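Local coordinates for periplasmic binding protein component of an ABC type zinc uptake transporter (Synechocystis sp., PDB 2OV3) that probably captures zinc in the periplasm and delivers it to an ABC-type uptake transporter, at residues 52-57 with 78-83; 156-161 with 254-259. All blocks are in the same frame, centred on the assembly; numbering follows the deposited sequence.

Contact 1: 52-57 with 78-83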
ATOM      1  N   ALA A  52     -23.679  -2.379  -1.053  1.00 26.18           N
ATOM      2  CA  ALA A  52     -22.592  -1.882  -1.887  1.00 27.00           C
ATOM      3  C   ALA A  52     -22.911  -1.986  -3.370  1.00 26.86           C
ATOM      4  O   ALA A  52     -23.211  -3.068  -3.880  1.00 27.89           O
ATOM      5  CB  ALA A  52     -21.304  -2.636  -1.581  1.00 26.16           C
ATOM      6  N   GLU A  53     -22.855  -0.856  -4.064  1.00 26.29           N
ATOM      7  CA  GLU A  53     -23.131  -0.845  -5.489  1.00 25.83           C
ATOM      8  C   GLU A  53     -21.940  -1.413  -6.243  1.00 25.69           C
ATOM      9  O   GLU A  53     -22.071  -1.895  -7.366  1.00 26.84           O
ATOM     10  CB  GLU A  53     -23.424   0.571  -5.959  1.00 27.85           C
ATOM     11  CG  GLU A  53     -24.696   1.156  -5.371  1.00 32.88           C
ATOM     12  CD  GLU A  53     -25.151   2.382  -6.131  1.00 33.53           C
ATOM     13  OE1 GLU A  53     -25.951   3.160  -5.583  1.00 35.21           O
ATOM     14  OE2 GLU A  53     -24.706   2.555  -7.285  1.00 35.58           O
ATOM     15  N   ALA A  54     -20.772  -1.342  -5.616  1.00 24.40           N
ATOM     16  CA  ALA A  54     -19.551  -1.878  -6.200  1.00 22.61           C
ATOM     17  C   ALA A  54     -18.535  -2.087  -5.088  1.00 21.38           C
ATOM     18  O   ALA A  54     -18.745  -1.666  -3.954  1.00 21.03           O
ATOM     19  CB  ALA A  54     -18.991  -0.912  -7.239  1.00 21.63           C
ATOM     20  N   TYR A  55     -17.429  -2.728  -5.433  1.00 19.06           N
ATOM     21  CA  TYR A  55     -16.359  -2.984  -4.488  1.00 18.23           C
ATOM     22  C   TYR A  55     -15.047  -2.787  -5.241  1.00 17.36           C
ATOM     23  O   TYR A  55     -14.844  -3.359  -6.314  1.00 15.82           O
ATOM     24  CB  TYR A  55     -16.446  -4.414  -3.967  1.00 16.25           C
ATOM     25  CG  TYR A  55     -15.454  -4.750  -2.875  1.00 16.45           C
ATOM     26  CD1 TYR A  55     -15.887  -4.980  -1.560  1.00 16.09           C
ATOM     27  CD2 TYR A  55     -14.085  -4.892  -3.160  1.00 16.55           C
ATOM     28  CE1 TYR A  55     -14.986  -5.353  -0.561  1.00 13.99           C
ATOM     29  CE2 TYR A  55     -13.175  -5.263  -2.165  1.00 13.34           C
ATOM     30  CZ  TYR A  55     -13.641  -5.496  -0.872  1.00 14.35           C
ATOM     31  OH  TYR A  55     -12.763  -5.904   0.104  1.00 14.41           O
ATOM     32  N   VAL A  56     -14.166  -1.966  -4.682  1.00 16.21           N
ATOM     33  CA  VAL A  56     -12.885  -1.706  -5.318  1.00 15.40           C
ATOM     34  C   VAL A  56     -11.782  -2.633  -4.810  1.00 16.47           C
ATOM     35  O   VAL A  56     -11.240  -2.447  -3.711  1.00 15.48           O
ATOM     36  CB  VAL A  56     -12.405  -0.250  -5.097  1.00 17.28           C
ATOM     37  CG1 VAL A  56     -11.183   0.021  -5.965  1.00 11.85           C
ATOM     38  CG2 VAL A  56     -13.522   0.739  -5.419  1.00 11.96           C
ATOM     39  N   LEU A  57     -11.453  -3.633  -5.621  1.00 15.12           N
ATOM     40  CA  LEU A  57     -10.402  -4.577  -5.285  1.00 14.93           C
ATOM     41  C   LEU A  57      -9.061  -3.918  -5.568  1.00 15.14           C
ATOM     42  O   LEU A  57      -8.951  -3.040  -6.432  1.00 14.54           O
ATOM     43  CB  LEU A  57     -10.506  -5.829  -6.155  1.00 14.67           C
ATOM     44  CG  LEU A  57     -11.815  -6.621  -6.174  1.00 17.57           C
ATOM     45  CD1 LEU A  57     -11.834  -7.528  -7.389  1.00 14.50           C
ATOM     46  CD2 LEU A  57     -11.958  -7.428  -4.890  1.00 16.02           C
ATOM     47  N   LYS A  78     -20.525  -4.742  -8.280  1.00 33.52           N
ATOM     48  CA  LYS A  78     -19.498  -4.669  -9.317  1.00 32.23           C
ATOM     49  C   LYS A  78     -18.107  -4.694  -8.697  1.00 31.37           C
ATOM     50  O   LYS A  78     -17.779  -3.849  -7.864  1.00 30.45           O
ATOM     51  CB  LYS A  78     -19.648  -3.392 -10.150  1.00 31.91           C
ATOM     52  CG  LYS A  78     -18.631  -3.272 -11.287  1.00 35.41           C
ATOM     53  CD  LYS A  78     -18.951  -4.246 -12.422  1.00 38.57           C
ATOM     54  CE  LYS A  78     -17.896  -4.225 -13.534  1.00 38.83           C
ATOM     55  NZ  LYS A  78     -16.593  -4.817 -13.105  1.00 39.58           N
ATOM     56  N   LEU A  79     -17.291  -5.665  -9.098  1.00 30.10           N
ATOM     57  CA  LEU A  79     -15.936  -5.760  -8.575  1.00 29.62           C
ATOM     58  C   LEU A  79     -15.016  -4.941  -9.466  1.00 29.25           C
ATOM     59  O   LEU A  79     -14.927  -5.164 -10.669  1.00 28.56           O
ATOM     60  CB  LEU A  79     -15.466  -7.218  -8.530  1.00 30.66           C
ATOM     61  CG  LEU A  79     -16.333  -8.171  -7.701  1.00 30.83           C
ATOM     62  CD1 LEU A  79     -15.728  -9.563  -7.720  1.00 28.47           C
ATOM     63  CD2 LEU A  79     -16.454  -7.646  -6.274  1.00 31.21           C
ATOM     64  N   ILE A  80     -14.339  -3.976  -8.867  1.00 27.73           N
ATOM     65  CA  ILE A  80     -13.442  -3.134  -9.625  1.00 26.74           C
ATOM     66  C   ILE A  80     -11.993  -3.531  -9.340  1.00 26.52           C
ATOM     67  O   ILE A  80     -11.464  -3.278  -8.257  1.00 26.07           O
ATOM     68  CB  ILE A  80     -13.663  -1.640  -9.268  1.00 27.30           C
ATOM     69  CG1 ILE A  80     -15.166  -1.333  -9.245  1.00 28.70           C
ATOM     70  CG2 ILE A  80     -12.987  -0.751 -10.286  1.00 28.04           C
ATOM     71  CD1 ILE A  80     -15.520   0.071  -8.786  1.00 27.24           C
ATOM     72  N   ASP A  81     -11.370  -4.185 -10.311  1.00 23.94           N
ATOM     73  CA  ASP A  81      -9.985  -4.586 -10.180  1.00 21.60           C
ATOM     74  C   ASP A  81      -9.203  -3.338 -10.516  1.00 20.63           C
ATOM     75  O   ASP A  81      -8.972  -3.031 -11.690  1.00 20.09           O
ATOM     76  CB  ASP A  81      -9.652  -5.690 -11.181  1.00 22.63           C
ATOM     77  CG  ASP A  81      -8.214  -6.173 -11.075  1.00 23.26           C
ATOM     78  OD1 ASP A  81      -7.460  -5.666 -10.219  1.00 22.74           O
ATOM     79  OD2 ASP A  81      -7.841  -7.077 -11.855  1.00 25.86           O
ATOM     80  N   SER A  82      -8.811  -2.598  -9.487  1.00 18.60           N
ATOM     81  CA  SER A  82      -8.075  -1.367  -9.712  1.00 17.58           C
ATOM     82  C   SER A  82      -6.642  -1.590 -10.188  1.00 17.84           C
ATOM     83  O   SER A  82      -5.972  -0.637 -10.578  1.00 16.91           O
ATOM     84  CB  SER A  82      -8.078  -0.509  -8.443  1.00 16.24           C
ATOM     85  OG  SER A  82      -7.329  -1.125  -7.418  1.00 17.97           O
ATOM     86  N   ALA A  83      -6.174  -2.835 -10.175  1.00 18.19           N
ATOM     87  CA  ALA A  83      -4.807  -3.128 -10.609  1.00 20.88           C
ATOM     88  C   ALA A  83      -4.696  -3.534 -12.078  1.00 22.67           C
ATOM     89  O   ALA A  83      -3.592  -3.706 -12.587  1.00 22.19           O
ATOM     90  CB  ALA A  83      -4.209  -4.228  -9.739  1.00 20.74           C
TER

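Contact 2: 156-161 with 254-259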
ATOM      1  N   LEU A 156      20.037  10.729  -1.801  1.00 27.44           N
ATOM      2  CA  LEU A 156      20.490   9.857  -0.719  1.00 25.99           C
ATOM      3  C   LEU A 156      21.616   8.880  -1.093  1.00 25.36           C
ATOM      4  O   LEU A 156      21.502   8.111  -2.050  1.00 25.48           O
ATOM      5  CB  LEU A 156      19.303   9.078  -0.133  1.00 24.94           C
ATOM      6  CG  LEU A 156      18.045   9.862   0.301  1.00 24.43           C
ATOM      7  CD1 LEU A 156      16.995   8.871   0.818  1.00 24.43           C
ATOM      8  CD2 LEU A 156      18.392  10.875   1.393  1.00 23.17           C
ATOM      9  N   PRO A 157      22.735   8.916  -0.343  1.00 24.07           N
ATOM     10  CA  PRO A 157      23.877   8.028  -0.593  1.00 23.81           C
ATOM     11  C   PRO A 157      23.431   6.580  -0.402  1.00 24.30           C
ATOM     12  O   PRO A 157      23.739   5.708  -1.218  1.00 25.04           O
ATOM     13  CB  PRO A 157      24.886   8.447   0.472  1.00 22.48           C
ATOM     14  CG  PRO A 157      24.541   9.879   0.717  1.00 22.87           C
ATOM     15  CD  PRO A 157      23.048   9.877   0.729  1.00 23.15           C
ATOM     16  N   GLN A 158      22.699   6.333   0.687  1.00 23.53           N
ATOM     17  CA  GLN A 158      22.206   4.989   0.989  1.00 23.11           C
ATOM     18  C   GLN A 158      20.876   4.754   0.295  1.00 22.95           C
ATOM     19  O   GLN A 158      19.924   5.511   0.484  1.00 25.53           O
ATOM     20  CB  GLN A 158      22.044   4.792   2.502  1.00 23.42           C
ATOM     21  CG  GLN A 158      21.537   3.408   2.912  1.00 20.02           C
ATOM     22  CD  GLN A 158      22.397   2.277   2.360  1.00 20.39           C
ATOM     23  OE1 GLN A 158      21.984   1.558   1.457  1.00 19.87           O
ATOM     24  NE2 GLN A 158      23.602   2.119   2.905  1.00 19.70           N
ATOM     25  N   ARG A 159      20.826   3.703  -0.520  1.00 21.60           N
ATOM     26  CA  ARG A 159      19.624   3.338  -1.260  1.00 19.59           C
ATOM     27  C   ARG A 159      18.889   2.153  -0.611  1.00 18.36           C
ATOM     28  O   ARG A 159      17.773   1.830  -1.004  1.00 17.38           O
ATOM     29  CB  ARG A 159      19.976   2.944  -2.706  1.00 19.92           C
ATOM     30  CG  ARG A 159      20.965   3.843  -3.457  1.00 20.88           C
ATOM     31  CD  ARG A 159      20.552   5.307  -3.476  1.00 21.90           C
ATOM     32  NE  ARG A 159      19.203   5.520  -3.982  1.00 24.77           N
ATOM     33  CZ  ARG A 159      18.520   6.650  -3.818  1.00 26.32           C
ATOM     34  NH1 ARG A 159      19.069   7.658  -3.160  1.00 25.39           N
ATOM     35  NH2 ARG A 159      17.291   6.773  -4.308  1.00 24.73           N
ATOM     36  N   LYS A 160      19.504   1.488   0.358  1.00 17.46           N
ATOM     37  CA  LYS A 160      18.850   0.342   0.979  1.00 18.96           C
ATOM     38  C   LYS A 160      18.217   0.647   2.339  1.00 18.40           C
ATOM     39  O   LYS A 160      18.758   1.410   3.137  1.00 20.48           O
ATOM     40  CB  LYS A 160      19.855  -0.809   1.126  1.00 18.15           C
ATOM     41  CG  LYS A 160      20.515  -1.222  -0.193  1.00 20.03           C
ATOM     42  CD  LYS A 160      21.510  -2.389  -0.039  1.00 20.66           C
ATOM     43  CE  LYS A 160      22.705  -2.056   0.879  1.00 21.27           C
ATOM     44  NZ  LYS A 160      23.479  -0.849   0.442  1.00 16.95           N
ATOM     45  N   PHE A 161      17.052   0.070   2.595  1.00 17.90           N
ATOM     46  CA  PHE A 161      16.419   0.261   3.887  1.00 17.90           C
ATOM     47  C   PHE A 161      15.806  -1.051   4.351  1.00 16.40           C
ATOM     48  O   PHE A 161      15.236  -1.807   3.566  1.00 13.17           O
ATOM     49  CB  PHE A 161      15.391   1.399   3.851  1.00 19.89           C
ATOM     50  CG  PHE A 161      14.292   1.223   2.840  1.00 22.53           C
ATOM     51  CD1 PHE A 161      12.957   1.287   3.232  1.00 22.79           C
ATOM     52  CD2 PHE A 161      14.582   1.020   1.499  1.00 24.42           C
ATOM     53  CE1 PHE A 161      11.934   1.157   2.300  1.00 22.31           C
ATOM     54  CE2 PHE A 161      13.563   0.889   0.559  1.00 23.40           C
ATOM     55  CZ  PHE A 161      12.239   0.956   0.967  1.00 22.49           C
ATOM     56  N   ASN A 254      16.227  10.677   6.414  1.00 19.12           N
ATOM     57  CA  ASN A 254      16.982  10.958   7.629  1.00 20.09           C
ATOM     58  C   ASN A 254      17.938   9.822   7.937  1.00 20.40           C
ATOM     59  O   ASN A 254      19.031  10.031   8.459  1.00 19.68           O
ATOM     60  CB  ASN A 254      16.049  11.160   8.825  1.00 19.59           C
ATOM     61  CG  ASN A 254      15.234  12.421   8.712  1.00 21.90           C
ATOM     62  OD1 ASN A 254      15.665  13.395   8.091  1.00 25.28           O
ATOM     63  ND2 ASN A 254      14.055  12.422   9.314  1.00 20.66           N
ATOM     64  N   ALA A 255      17.517   8.613   7.588  1.00 19.95           N
ATOM     65  CA  ALA A 255      18.310   7.424   7.837  1.00 19.77           C
ATOM     66  C   ALA A 255      19.352   7.111   6.756  1.00 18.04           C
ATOM     67  O   ALA A 255      20.417   6.572   7.063  1.00 18.73           O
ATOM     68  CB  ALA A 255      17.383   6.234   8.023  1.00 17.99           C
ATOM     69  N   ASN A 256      19.051   7.452   5.505  1.00 17.56           N
ATOM     70  CA  ASN A 256      19.954   7.153   4.391  1.00 18.29           C
ATOM     71  C   ASN A 256      20.878   8.287   3.954  1.00 18.37           C
ATOM     72  O   ASN A 256      21.497   8.209   2.898  1.00 19.46           O
ATOM     73  CB  ASN A 256      19.146   6.674   3.184  1.00 17.66           C
ATOM     74  CG  ASN A 256      18.534   5.306   3.394  1.00 19.11           C
ATOM     75  OD1 ASN A 256      18.264   4.594   2.427  1.00 22.70           O
ATOM     76  ND2 ASN A 256      18.305   4.929   4.644  1.00 16.22           N
ATOM     77  N   SER A 257      20.976   9.329   4.770  1.00 19.27           N
ATOM     78  CA  SER A 257      21.830  10.469   4.456  1.00 20.34           C
ATOM     79  C   SER A 257      23.072  10.416   5.323  1.00 21.49           C
ATOM     80  O   SER A 257      23.105   9.692   6.323  1.00 21.39           O
ATOM     81  CB  SER A 257      21.108  11.788   4.744  1.00 18.10           C
ATOM     82  OG  SER A 257      19.962  11.946   3.928  1.00 22.94           O
ATOM     83  N   ALA A 258      24.087  11.190   4.945  1.00 20.72           N
ATOM     84  CA  ALA A 258      25.315  11.248   5.728  1.00 21.09           C
ATOM     85  C   ALA A 258      24.839  11.506   7.157  1.00 22.03           C
ATOM     86  O   ALA A 258      24.071  12.430   7.396  1.00 23.32           O
ATOM     87  CB  ALA A 258      26.196  12.390   5.244  1.00 19.13           C
ATOM     88  N   GLN A 259      25.291  10.679   8.095  1.00 22.57           N
ATOM     89  CA  GLN A 259      24.885  10.770   9.497  1.00 23.79           C
ATOM     90  C   GLN A 259      25.785  11.616  10.409  1.00 27.54           C
ATOM     91  O   GLN A 259      26.956  11.856  10.105  1.00 28.03           O
ATOM     92  CB  GLN A 259      24.778   9.356  10.073  1.00 19.71           C
ATOM     93  CG  GLN A 259      23.861   8.432   9.284  1.00 17.72           C
ATOM     94  CD  GLN A 259      22.401   8.796   9.418  1.00 18.03           C
ATOM     95  OE1 GLN A 259      21.861   8.817  10.520  1.00 14.37           O
ATOM     96  NE2 GLN A 259      21.748   9.067   8.293  1.00 15.53           N
TER

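Contact 1: 52-57 with 78-83
Leu57, with most surface buried here, lays CD1 against CB of Leu79 at 3.8 Å, the two side chains crossing obliquely. Tyr55 CB meets Leu79 CD2 on the same face, while the phenol, with CG anti to the backbone N (chi1 -174°), leads away to a hydrogen bond with Ser8. On the other face Ile80 CD1 is shared by Ala54 CB (3.9 Å) and Val56 CG2 (4.0 Å); helix 106-123 covers this side through Ile116.

Backbone hydrogen bonds set the spacing. Tyr55 N gives to Lys78 O and Tyr55 O accepts from Ile80 N, each at 2.7 Å, the latter nearly along the C=O axis. Leu57 N reaches Ile80 O from above the carbonyl plane, with an N-H...O angle of 131°. Ser82 grips Leu57 O twice: OG, at 2.7 Å, lies in the carbonyl plane on a lone pair, whereas N, at 3.1 Å, comes from above it. Asp81 OD1 accepts from Ala83 N, an Asx turn at the strand's exit.

Strand 54-57 also bonds to strand 3-7, and 78-81, one of the sheet's two outermost strands, is joined through helix 67-73 in a parallel beta-alpha-beta unit.

Contact 2: 156-161 with 254-259
The C-terminal end of helix 241-256, the chain's last, is tied here to the turn that leads into strand 160-163, part of the four-stranded parallel sheet in the C-terminal alpha/beta lobe of a two-lobed solute-binding protein. Asn256 has by far the most surface buried, and Leu156 and Gln158 supply much of the surface it meets. Its backbone carbonyl anchors the junction: Asn256 O accepts from Gln158 N at 3.1 Å, in the carbonyl plane and fairly straight at 160°. Pro157 CD lies against the same oxygen, so the turn packs closely on the helix end.

The side chain of Asn256, with CG beside its own backbone N (chi1 -70°), points into the turn. CB lies 3.5 Å from Gln158 CB, and the amide group lies beside the backbone carbonyl of Gln158. The aliphatic part of Gln158 runs obliquely past it, then bends at chi2 (55°) so that the amide end leads away. Gln158 OE1 is gripped by both Lys160 N, at 2.7 Å, and Lys160 NZ, at 3.0 Å, each in the carbonyl plane and on a lone pair; this double hold fixes the rotation of the carboxamide at the start of the strand.

Leu156 crosses Asn256 at about a right angle. Its CD1 touches Asn256 CB at 3.9 Å, and its flank also rests on Ile252 and Ala253, one turn back along the helix. Ser257 OG, whose hydrogen bond goes to Ala253 O, lies beside the other methyl, Leu156 CD2. Arg159 sets out away from 254-259; its NH1 also bonds to Leu153 O and its NE to Asn176 O. That NH1 meets Leu156 O at 2.7 Å, on a carbonyl lone pair and in the plane of the guanidinium.

Contact 1 closes before contact 2 opens along the chain, and the two lie on opposite sides of its centre, their centres 38 Å apart and their nearest atoms about 20 Å. Contact 1 lies within one four-stranded parallel sheet and contact 2 at the border of another, both with strand order 2-1-3-4: contact 1 joins the third and fourth strands, and contact 2 ties the lead-in to strand 160-163, first in the chain but second across its sheet, to the chain's last helix. Helix 128-153 comes between them in sequence. This two-lobed plan fits a solute-binding protein of family 9; zinc is held by His37, His101 and His165, and contact 2 lies away from that site.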